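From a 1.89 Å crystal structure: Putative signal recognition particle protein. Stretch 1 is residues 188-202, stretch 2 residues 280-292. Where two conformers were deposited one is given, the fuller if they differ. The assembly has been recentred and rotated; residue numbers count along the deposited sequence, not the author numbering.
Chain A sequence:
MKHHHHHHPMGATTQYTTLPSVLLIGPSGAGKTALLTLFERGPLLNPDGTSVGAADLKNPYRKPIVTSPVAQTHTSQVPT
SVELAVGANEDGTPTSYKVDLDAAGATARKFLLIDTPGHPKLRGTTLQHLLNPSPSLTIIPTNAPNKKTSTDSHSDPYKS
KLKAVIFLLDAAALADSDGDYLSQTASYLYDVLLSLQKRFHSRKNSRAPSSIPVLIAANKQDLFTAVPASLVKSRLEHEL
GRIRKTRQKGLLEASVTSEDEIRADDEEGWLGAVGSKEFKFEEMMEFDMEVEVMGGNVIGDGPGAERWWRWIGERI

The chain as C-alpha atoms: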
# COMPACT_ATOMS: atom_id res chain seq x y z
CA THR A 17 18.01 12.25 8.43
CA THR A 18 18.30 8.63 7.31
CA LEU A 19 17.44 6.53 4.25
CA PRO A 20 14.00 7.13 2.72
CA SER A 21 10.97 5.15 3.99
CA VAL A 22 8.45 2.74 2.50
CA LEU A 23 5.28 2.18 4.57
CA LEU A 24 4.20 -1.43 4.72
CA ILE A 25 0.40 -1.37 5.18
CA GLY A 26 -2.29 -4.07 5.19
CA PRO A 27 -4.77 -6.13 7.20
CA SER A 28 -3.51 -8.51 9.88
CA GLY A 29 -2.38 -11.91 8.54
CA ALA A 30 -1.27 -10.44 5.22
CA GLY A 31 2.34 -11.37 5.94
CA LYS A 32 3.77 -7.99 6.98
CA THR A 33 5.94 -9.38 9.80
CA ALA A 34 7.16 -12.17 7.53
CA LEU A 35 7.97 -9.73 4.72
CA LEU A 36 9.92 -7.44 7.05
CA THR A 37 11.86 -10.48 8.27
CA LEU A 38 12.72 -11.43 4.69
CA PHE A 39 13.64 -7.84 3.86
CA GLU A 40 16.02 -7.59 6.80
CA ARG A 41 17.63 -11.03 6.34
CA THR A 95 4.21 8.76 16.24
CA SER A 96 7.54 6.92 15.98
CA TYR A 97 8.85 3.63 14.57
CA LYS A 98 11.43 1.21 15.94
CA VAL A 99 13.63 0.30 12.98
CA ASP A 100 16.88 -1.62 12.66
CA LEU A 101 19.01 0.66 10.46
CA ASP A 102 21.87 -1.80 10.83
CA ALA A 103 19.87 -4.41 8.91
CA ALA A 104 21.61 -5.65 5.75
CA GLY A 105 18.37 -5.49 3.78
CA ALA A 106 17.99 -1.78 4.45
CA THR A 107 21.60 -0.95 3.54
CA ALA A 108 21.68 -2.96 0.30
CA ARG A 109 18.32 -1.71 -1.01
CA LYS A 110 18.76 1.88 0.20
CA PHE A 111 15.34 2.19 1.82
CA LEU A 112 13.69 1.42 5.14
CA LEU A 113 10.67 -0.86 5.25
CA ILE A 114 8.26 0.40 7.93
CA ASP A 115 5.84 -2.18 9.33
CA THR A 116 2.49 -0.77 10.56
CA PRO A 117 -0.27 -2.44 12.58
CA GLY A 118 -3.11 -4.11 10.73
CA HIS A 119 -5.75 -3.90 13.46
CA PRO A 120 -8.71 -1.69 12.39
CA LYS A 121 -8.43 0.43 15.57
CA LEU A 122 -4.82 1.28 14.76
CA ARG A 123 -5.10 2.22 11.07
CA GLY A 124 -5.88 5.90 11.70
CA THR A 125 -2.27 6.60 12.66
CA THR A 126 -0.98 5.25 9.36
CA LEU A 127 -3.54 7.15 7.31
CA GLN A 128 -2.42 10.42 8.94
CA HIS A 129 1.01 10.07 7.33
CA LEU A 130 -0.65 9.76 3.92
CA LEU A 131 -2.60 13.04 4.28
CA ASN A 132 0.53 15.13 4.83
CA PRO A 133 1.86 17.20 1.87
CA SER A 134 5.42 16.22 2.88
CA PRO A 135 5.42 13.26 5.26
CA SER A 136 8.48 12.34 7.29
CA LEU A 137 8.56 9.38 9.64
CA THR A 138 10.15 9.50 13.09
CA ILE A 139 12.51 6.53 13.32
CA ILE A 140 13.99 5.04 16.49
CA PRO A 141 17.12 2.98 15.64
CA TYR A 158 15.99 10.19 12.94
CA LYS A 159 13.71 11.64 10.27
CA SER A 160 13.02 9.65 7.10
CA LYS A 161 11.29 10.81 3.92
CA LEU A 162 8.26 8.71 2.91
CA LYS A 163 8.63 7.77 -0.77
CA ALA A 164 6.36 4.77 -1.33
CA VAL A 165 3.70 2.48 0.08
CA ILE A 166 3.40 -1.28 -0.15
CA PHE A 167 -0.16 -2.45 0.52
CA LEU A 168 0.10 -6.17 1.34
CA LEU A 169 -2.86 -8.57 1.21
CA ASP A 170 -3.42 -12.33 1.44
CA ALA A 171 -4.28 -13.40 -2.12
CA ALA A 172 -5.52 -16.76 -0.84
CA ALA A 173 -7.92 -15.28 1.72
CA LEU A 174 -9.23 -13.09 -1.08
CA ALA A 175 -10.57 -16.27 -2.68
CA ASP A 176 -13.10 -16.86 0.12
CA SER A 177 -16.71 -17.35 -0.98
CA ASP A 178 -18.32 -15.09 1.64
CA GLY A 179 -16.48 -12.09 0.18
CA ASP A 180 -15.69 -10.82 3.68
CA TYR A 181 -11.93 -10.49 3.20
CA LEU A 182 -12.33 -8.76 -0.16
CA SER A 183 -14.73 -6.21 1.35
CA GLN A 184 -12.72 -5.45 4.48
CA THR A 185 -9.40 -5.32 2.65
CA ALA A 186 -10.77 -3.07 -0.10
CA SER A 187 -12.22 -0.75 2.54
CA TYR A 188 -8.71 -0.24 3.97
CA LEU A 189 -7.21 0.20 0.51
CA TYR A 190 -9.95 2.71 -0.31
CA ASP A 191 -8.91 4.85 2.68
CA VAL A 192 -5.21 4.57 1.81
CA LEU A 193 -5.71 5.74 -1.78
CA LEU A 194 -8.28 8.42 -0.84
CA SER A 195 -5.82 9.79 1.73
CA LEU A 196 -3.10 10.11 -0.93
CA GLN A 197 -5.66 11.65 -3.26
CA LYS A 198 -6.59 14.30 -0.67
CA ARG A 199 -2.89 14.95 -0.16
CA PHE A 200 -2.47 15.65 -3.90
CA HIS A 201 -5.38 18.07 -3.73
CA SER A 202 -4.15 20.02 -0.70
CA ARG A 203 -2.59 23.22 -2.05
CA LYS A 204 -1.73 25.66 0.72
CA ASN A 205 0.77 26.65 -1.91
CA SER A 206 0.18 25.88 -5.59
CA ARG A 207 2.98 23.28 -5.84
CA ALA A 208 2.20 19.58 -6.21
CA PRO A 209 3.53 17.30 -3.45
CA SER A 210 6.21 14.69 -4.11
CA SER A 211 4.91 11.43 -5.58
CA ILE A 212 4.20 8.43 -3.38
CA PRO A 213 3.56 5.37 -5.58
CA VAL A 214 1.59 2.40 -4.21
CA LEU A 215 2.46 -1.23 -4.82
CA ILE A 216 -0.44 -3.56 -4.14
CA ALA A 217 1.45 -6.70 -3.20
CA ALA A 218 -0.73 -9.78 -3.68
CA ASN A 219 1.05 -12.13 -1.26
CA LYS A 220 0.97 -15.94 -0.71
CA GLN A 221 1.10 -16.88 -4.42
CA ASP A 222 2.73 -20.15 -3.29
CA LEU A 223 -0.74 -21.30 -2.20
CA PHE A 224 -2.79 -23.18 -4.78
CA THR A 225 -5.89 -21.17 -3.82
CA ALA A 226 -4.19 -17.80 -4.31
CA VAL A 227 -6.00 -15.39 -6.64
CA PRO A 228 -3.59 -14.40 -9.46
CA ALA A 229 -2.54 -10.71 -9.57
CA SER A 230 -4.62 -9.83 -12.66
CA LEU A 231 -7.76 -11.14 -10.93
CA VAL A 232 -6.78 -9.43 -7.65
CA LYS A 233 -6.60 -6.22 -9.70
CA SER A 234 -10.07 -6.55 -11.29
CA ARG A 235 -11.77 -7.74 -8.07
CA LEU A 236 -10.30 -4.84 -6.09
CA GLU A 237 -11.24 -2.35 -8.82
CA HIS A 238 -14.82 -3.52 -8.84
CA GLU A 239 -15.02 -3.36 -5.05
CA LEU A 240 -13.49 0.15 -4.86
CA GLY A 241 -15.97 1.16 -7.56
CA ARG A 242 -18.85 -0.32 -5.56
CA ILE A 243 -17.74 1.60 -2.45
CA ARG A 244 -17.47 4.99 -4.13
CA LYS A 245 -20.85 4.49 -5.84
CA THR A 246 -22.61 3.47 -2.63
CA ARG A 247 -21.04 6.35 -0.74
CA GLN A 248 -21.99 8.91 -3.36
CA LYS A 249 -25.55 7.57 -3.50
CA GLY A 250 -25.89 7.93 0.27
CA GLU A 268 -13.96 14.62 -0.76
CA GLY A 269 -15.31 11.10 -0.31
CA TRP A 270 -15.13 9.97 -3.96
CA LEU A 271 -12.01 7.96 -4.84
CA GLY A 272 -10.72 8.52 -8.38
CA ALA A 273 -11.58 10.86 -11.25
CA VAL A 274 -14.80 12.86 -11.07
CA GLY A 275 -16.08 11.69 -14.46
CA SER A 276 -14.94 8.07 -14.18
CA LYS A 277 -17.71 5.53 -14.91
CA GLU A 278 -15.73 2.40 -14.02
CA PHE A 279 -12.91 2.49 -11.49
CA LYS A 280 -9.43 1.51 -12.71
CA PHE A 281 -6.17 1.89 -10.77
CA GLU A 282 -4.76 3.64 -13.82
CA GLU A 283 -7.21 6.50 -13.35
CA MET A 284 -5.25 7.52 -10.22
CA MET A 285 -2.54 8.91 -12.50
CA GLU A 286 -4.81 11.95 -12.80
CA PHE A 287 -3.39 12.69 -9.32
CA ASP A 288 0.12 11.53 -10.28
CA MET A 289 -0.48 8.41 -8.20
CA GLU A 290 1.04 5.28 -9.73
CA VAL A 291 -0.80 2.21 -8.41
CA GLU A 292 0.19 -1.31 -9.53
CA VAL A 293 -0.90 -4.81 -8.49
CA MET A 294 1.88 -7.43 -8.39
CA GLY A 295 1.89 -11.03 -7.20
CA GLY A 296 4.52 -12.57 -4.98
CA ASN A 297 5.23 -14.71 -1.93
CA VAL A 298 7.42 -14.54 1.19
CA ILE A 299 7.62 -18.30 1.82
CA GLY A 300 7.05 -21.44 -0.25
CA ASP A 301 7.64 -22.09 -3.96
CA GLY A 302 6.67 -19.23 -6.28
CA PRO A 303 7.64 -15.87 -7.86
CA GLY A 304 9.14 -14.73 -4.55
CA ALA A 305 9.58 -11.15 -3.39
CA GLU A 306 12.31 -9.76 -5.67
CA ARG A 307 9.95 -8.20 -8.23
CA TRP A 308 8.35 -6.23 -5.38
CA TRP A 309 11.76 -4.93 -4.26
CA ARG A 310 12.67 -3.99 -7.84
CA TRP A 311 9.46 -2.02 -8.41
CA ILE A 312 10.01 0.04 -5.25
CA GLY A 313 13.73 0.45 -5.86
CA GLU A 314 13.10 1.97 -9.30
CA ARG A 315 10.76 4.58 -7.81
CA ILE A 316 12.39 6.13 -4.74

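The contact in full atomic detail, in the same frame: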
# COMPACT_ATOMS: atom_id res chain seq x y z
N TYR A 188 -9.99 -0.79 3.53
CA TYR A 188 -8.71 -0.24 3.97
C TYR A 188 -7.97 0.40 2.81
O TYR A 188 -7.49 1.53 2.90
CB TYR A 188 -7.85 -1.34 4.59
CG TYR A 188 -6.66 -0.87 5.40
CD1 TYR A 188 -6.41 0.49 5.61
CD2 TYR A 188 -5.79 -1.79 5.96
CE1 TYR A 188 -5.30 0.91 6.35
CE2 TYR A 188 -4.70 -1.39 6.70
CZ TYR A 188 -4.46 -0.04 6.89
OH TYR A 188 -3.37 0.34 7.66
N LEU A 189 -7.88 -0.33 1.70
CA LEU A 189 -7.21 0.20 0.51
C LEU A 189 -7.89 1.48 0.03
O LEU A 189 -7.22 2.45 -0.38
CB LEU A 189 -7.20 -0.87 -0.60
CG LEU A 189 -6.57 -0.43 -1.94
CD1 LEU A 189 -5.11 -0.02 -1.75
CD2 LEU A 189 -6.68 -1.59 -2.91
N TYR A 190 -9.22 1.50 0.06
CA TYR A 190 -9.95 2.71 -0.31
C TYR A 190 -9.45 3.91 0.49
O TYR A 190 -9.15 4.96 -0.08
CB TYR A 190 -11.47 2.52 -0.09
CG TYR A 190 -12.35 3.61 -0.72
CD1 TYR A 190 -12.53 4.84 -0.10
CD2 TYR A 190 -13.01 3.39 -1.92
CE1 TYR A 190 -13.34 5.83 -0.68
CE2 TYR A 190 -13.83 4.36 -2.49
CZ TYR A 190 -13.98 5.58 -1.87
OH TYR A 190 -14.79 6.55 -2.44
N ASP A 191 -9.35 3.76 1.81
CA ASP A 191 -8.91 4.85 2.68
C ASP A 191 -7.47 5.26 2.41
O ASP A 191 -7.13 6.44 2.48
CB ASP A 191 -9.05 4.48 4.17
CG ASP A 191 -10.49 4.42 4.62
OD1 ASP A 191 -11.35 5.04 3.97
OD2 ASP A 191 -10.75 3.73 5.63
N VAL A 192 -6.61 4.29 2.12
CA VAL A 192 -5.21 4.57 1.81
C VAL A 192 -5.11 5.44 0.55
O VAL A 192 -4.48 6.51 0.57
CB VAL A 192 -4.39 3.26 1.64
CG1 VAL A 192 -3.10 3.51 0.89
CG2 VAL A 192 -4.09 2.64 3.02
N LEU A 193 -5.71 4.98 -0.54
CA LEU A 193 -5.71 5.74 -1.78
C LEU A 193 -6.43 7.09 -1.68
O LEU A 193 -5.97 8.09 -2.25
CB LEU A 193 -6.30 4.88 -2.91
CG LEU A 193 -5.54 3.58 -3.19
CD1 LEU A 193 -6.14 2.84 -4.38
CD2 LEU A 193 -4.07 3.89 -3.47
N LEU A 194 -7.56 7.14 -0.97
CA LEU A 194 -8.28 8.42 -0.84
C LEU A 194 -7.45 9.42 -0.04
O LEU A 194 -7.46 10.61 -0.31
CB LEU A 194 -9.64 8.22 -0.15
CG LEU A 194 -10.53 9.47 -0.14
CD1 LEU A 194 -10.89 9.90 -1.58
CD2 LEU A 194 -11.80 9.26 0.70
N SER A 195 -6.70 8.92 0.94
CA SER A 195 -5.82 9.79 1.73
C SER A 195 -4.75 10.42 0.83
O SER A 195 -4.49 11.61 0.91
CB SER A 195 -5.19 9.02 2.88
OG SER A 195 -6.17 8.67 3.85
N LEU A 196 -4.14 9.61 -0.03
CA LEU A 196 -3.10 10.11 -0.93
C LEU A 196 -3.70 11.06 -1.96
O LEU A 196 -3.05 12.01 -2.41
CB LEU A 196 -2.40 8.95 -1.64
CG LEU A 196 -1.50 8.13 -0.72
CD1 LEU A 196 -1.01 6.86 -1.40
CD2 LEU A 196 -0.31 8.98 -0.22
N GLN A 197 -4.94 10.79 -2.32
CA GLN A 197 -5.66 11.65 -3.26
C GLN A 197 -5.93 13.02 -2.64
O GLN A 197 -5.78 14.05 -3.30
CB GLN A 197 -6.97 11.01 -3.71
CG GLN A 197 -7.80 11.86 -4.68
CD GLN A 197 -9.03 11.13 -5.18
OE1 GLN A 197 -8.96 9.95 -5.52
NE2 GLN A 197 -10.17 11.81 -5.19
N LYS A 198 -6.33 13.04 -1.36
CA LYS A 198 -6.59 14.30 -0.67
C LYS A 198 -5.30 15.08 -0.50
O LYS A 198 -5.28 16.32 -0.58
CB LYS A 198 -7.22 14.06 0.69
CG LYS A 198 -8.64 13.54 0.65
CD LYS A 198 -9.15 13.27 2.05
CE LYS A 198 -10.60 12.86 2.03
NZ LYS A 198 -11.22 12.93 3.37
N ARG A 199 -4.21 14.35 -0.25
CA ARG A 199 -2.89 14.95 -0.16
C ARG A 199 -2.53 15.69 -1.46
O ARG A 199 -2.06 16.82 -1.42
CB ARG A 199 -1.84 13.88 0.13
CG ARG A 199 -0.41 14.38 0.16
CD ARG A 199 0.57 13.23 0.43
NE ARG A 199 1.96 13.65 0.36
CZ ARG A 199 2.75 13.42 -0.68
NH1 ARG A 199 2.27 12.76 -1.73
NH2 ARG A 199 4.01 13.81 -0.68
N PHE A 200 -2.75 15.04 -2.60
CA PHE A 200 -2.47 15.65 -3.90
C PHE A 200 -3.26 16.94 -4.07
O PHE A 200 -2.79 17.92 -4.65
CB PHE A 200 -2.80 14.69 -5.04
CG PHE A 200 -2.73 15.31 -6.41
CD1 PHE A 200 -1.52 15.39 -7.09
CD2 PHE A 200 -3.87 15.82 -7.02
CE1 PHE A 200 -1.45 15.96 -8.36
CE2 PHE A 200 -3.81 16.39 -8.29
CZ PHE A 200 -2.59 16.46 -8.96
N HIS A 201 -4.48 16.94 -3.56
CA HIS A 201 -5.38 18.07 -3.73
C HIS A 201 -5.18 19.22 -2.75
O HIS A 201 -5.73 20.30 -2.94
CB HIS A 201 -6.82 17.58 -3.70
CG HIS A 201 -7.27 16.98 -4.99
ND1 HIS A 201 -7.82 15.72 -5.07
CD2 HIS A 201 -7.23 17.46 -6.25
CE1 HIS A 201 -8.11 15.45 -6.33
NE2 HIS A 201 -7.77 16.50 -7.07
N SER A 202 -4.39 18.99 -1.72
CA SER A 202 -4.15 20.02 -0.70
C SER A 202 -3.09 21.00 -1.18
O SER A 202 -1.91 20.64 -1.29
CB SER A 202 -3.72 19.36 0.61
OG SER A 202 -3.32 20.36 1.54
N LYS A 280 -10.64 2.24 -12.32
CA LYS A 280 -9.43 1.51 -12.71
C LYS A 280 -8.27 2.13 -11.94
O LYS A 280 -8.25 3.33 -11.77
CB LYS A 280 -9.15 1.64 -14.21
CG LYS A 280 -10.25 1.11 -15.11
CD LYS A 280 -10.36 -0.40 -15.03
CE LYS A 280 -11.44 -0.89 -16.00
NZ LYS A 280 -11.43 -2.36 -16.16
N PHE A 281 -7.31 1.33 -11.50
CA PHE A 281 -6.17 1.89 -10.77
C PHE A 281 -5.42 2.93 -11.60
O PHE A 281 -4.86 3.90 -11.08
CB PHE A 281 -5.23 0.78 -10.30
CG PHE A 281 -5.76 -0.01 -9.14
CD1 PHE A 281 -6.03 0.62 -7.93
CD2 PHE A 281 -6.01 -1.37 -9.26
CE1 PHE A 281 -6.53 -0.11 -6.85
CE2 PHE A 281 -6.50 -2.10 -8.19
CZ PHE A 281 -6.77 -1.47 -6.99
N GLU A 282 -5.44 2.73 -12.92
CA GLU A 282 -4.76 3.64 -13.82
C GLU A 282 -5.33 5.06 -13.74
O GLU A 282 -4.64 6.05 -14.02
CB GLU A 282 -4.82 3.13 -15.26
CG GLU A 282 -3.87 1.97 -15.54
CD GLU A 282 -4.40 0.62 -15.07
OE1 GLU A 282 -5.53 0.56 -14.55
OE2 GLU A 282 -3.68 -0.39 -15.24
N GLU A 283 -6.59 5.17 -13.36
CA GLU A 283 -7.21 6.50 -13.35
C GLU A 283 -6.60 7.39 -12.25
O GLU A 283 -6.70 8.62 -12.29
CB GLU A 283 -8.72 6.37 -13.23
CG GLU A 283 -9.31 6.41 -11.83
CD GLU A 283 -10.84 6.29 -11.87
OE1 GLU A 283 -11.33 5.43 -12.64
OE2 GLU A 283 -11.55 7.06 -11.17
N MET A 284 -5.92 6.77 -11.29
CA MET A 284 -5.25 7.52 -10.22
C MET A 284 -4.05 8.33 -10.70
O MET A 284 -3.54 9.19 -9.96
CB MET A 284 -4.85 6.60 -9.07
CG MET A 284 -6.02 5.80 -8.46
SD MET A 284 -7.37 6.85 -7.84
CE MET A 284 -6.59 7.70 -6.46
N MET A 285 -3.62 8.09 -11.93
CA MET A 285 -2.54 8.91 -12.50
C MET A 285 -2.99 10.35 -12.73
O MET A 285 -2.17 11.24 -12.90
CB MET A 285 -1.99 8.28 -13.79
CG MET A 285 -1.08 7.09 -13.51
SD MET A 285 0.43 7.54 -12.62
CE MET A 285 1.12 8.78 -13.71
N GLU A 286 -4.30 10.58 -12.71
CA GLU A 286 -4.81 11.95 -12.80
C GLU A 286 -4.29 12.76 -11.60
O GLU A 286 -4.19 13.98 -11.66
CB GLU A 286 -6.34 11.92 -12.83
CG GLU A 286 -7.01 13.27 -12.94
CD GLU A 286 -8.32 13.19 -13.70
OE1 GLU A 286 -8.43 12.31 -14.59
OE2 GLU A 286 -9.23 13.99 -13.41
N PHE A 287 -3.96 12.06 -10.51
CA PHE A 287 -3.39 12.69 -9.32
C PHE A 287 -1.93 12.29 -9.15
O PHE A 287 -1.42 12.26 -8.03
CB PHE A 287 -4.20 12.29 -8.09
CG PHE A 287 -5.68 12.25 -8.35
CD1 PHE A 287 -6.34 13.39 -8.75
CD2 PHE A 287 -6.39 11.07 -8.22
CE1 PHE A 287 -7.71 13.36 -9.02
CE2 PHE A 287 -7.75 11.03 -8.48
CZ PHE A 287 -8.41 12.18 -8.88
N ASP A 288 -1.28 11.98 -10.27
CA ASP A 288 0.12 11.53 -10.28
C ASP A 288 0.38 10.40 -9.29
O ASP A 288 1.46 10.30 -8.70
CB ASP A 288 1.06 12.71 -10.04
CG ASP A 288 0.99 13.74 -11.16
OD1 ASP A 288 0.80 13.34 -12.33
OD2 ASP A 288 1.11 14.95 -10.87
N MET A 289 -0.61 9.54 -9.11
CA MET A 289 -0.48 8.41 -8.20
C MET A 289 -0.35 7.11 -9.00
O MET A 289 -1.32 6.63 -9.58
CB MET A 289 -1.72 8.31 -7.28
CG MET A 289 -1.80 9.38 -6.18
SD MET A 289 -3.36 9.27 -5.26
CE MET A 289 -3.37 7.49 -4.97
N GLU A 290 0.86 6.55 -9.05
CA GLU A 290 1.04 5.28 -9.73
C GLU A 290 0.65 4.14 -8.80
O GLU A 290 1.18 4.03 -7.71
CB GLU A 290 2.49 5.13 -10.20
CG GLU A 290 2.70 3.94 -11.11
CD GLU A 290 4.15 3.79 -11.55
OE1 GLU A 290 4.98 4.64 -11.16
OE2 GLU A 290 4.44 2.84 -12.30
N VAL A 291 -0.29 3.30 -9.24
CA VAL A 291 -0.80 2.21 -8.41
C VAL A 291 -0.73 0.93 -9.23
O VAL A 291 -1.32 0.88 -10.31
CB VAL A 291 -2.25 2.47 -7.92
CG1 VAL A 291 -2.71 1.34 -7.00
CG2 VAL A 291 -2.34 3.80 -7.17
N GLU A 292 0.02 -0.07 -8.75
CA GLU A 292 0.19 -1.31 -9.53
C GLU A 292 -0.03 -2.55 -8.65
O GLU A 292 0.38 -2.59 -7.49
CB GLU A 292 1.59 -1.37 -10.18
CG GLU A 292 1.80 -2.57 -11.12
CD GLU A 292 3.10 -2.50 -11.92
OE1 GLU A 292 3.61 -1.38 -12.16
OE2 GLU A 292 3.61 -3.58 -12.31

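A helix that begins earlier in the chain packs, through residues from Leu189 onward, against a segment far along the chain that folds as a short 3-10 segment starting at Phe281, followed by a turn, and a strand from Val291. No hydrogen bond crosses between them. Many backbone groups bond within their own stretch: the helix through bonds such as Gln197 N to Leu193 O (2.9 Å), the turn through Phe287 N and Met289 N, which both donate to Met284 O (3.0 and 3.1 Å). The contact, 545 Å² in all, therefore rests on apolar and aromatic packing.

Phe287 covers the most surface. Its ring offers one face to the CG methylene of Gln197, which lies 4.0 Å from the ring centroid and 18° off the normal, a CH-pi contact. Glutamine suits this place because a CG methylene can pack on an aromatic face while the amide bonds elsewhere in the structure. His201 meets the same ring obliquely, His201 CE1 to Phe287 CE1 at 3.4 Å.

Phe200 returns the arrangement, and here the backbones come closest, with CA atoms of Phe200 and Phe287 6.2 Å apart. Phe287 CA sits 3.7 Å from the Phe200 ring centroid, only 3° off the normal, so the flat ring lies against main chain as well as side chain; Phe200 CD2 is 3.7 Å from Phe287 CB. The two rings are inclined at 56°, with centroids 5.8 Å apart.

Two turns before Phe200, Leu193 continues the contact, meeting Met289 and its neighbours; a branched, wholly apolar side chain can serve two sets of partners. Leu193 CD2 lies 4.0 Å from Met289 CE and 4.1 Å from Val291 CG2, while Leu193 CD1 reaches the edge of the Phe281 ring, 3.9 Å from Phe281 CE1. Met289 points toward the helix, and its flexible, unbranched chain brings Met289 SD 3.8 Å from Leu196 CB.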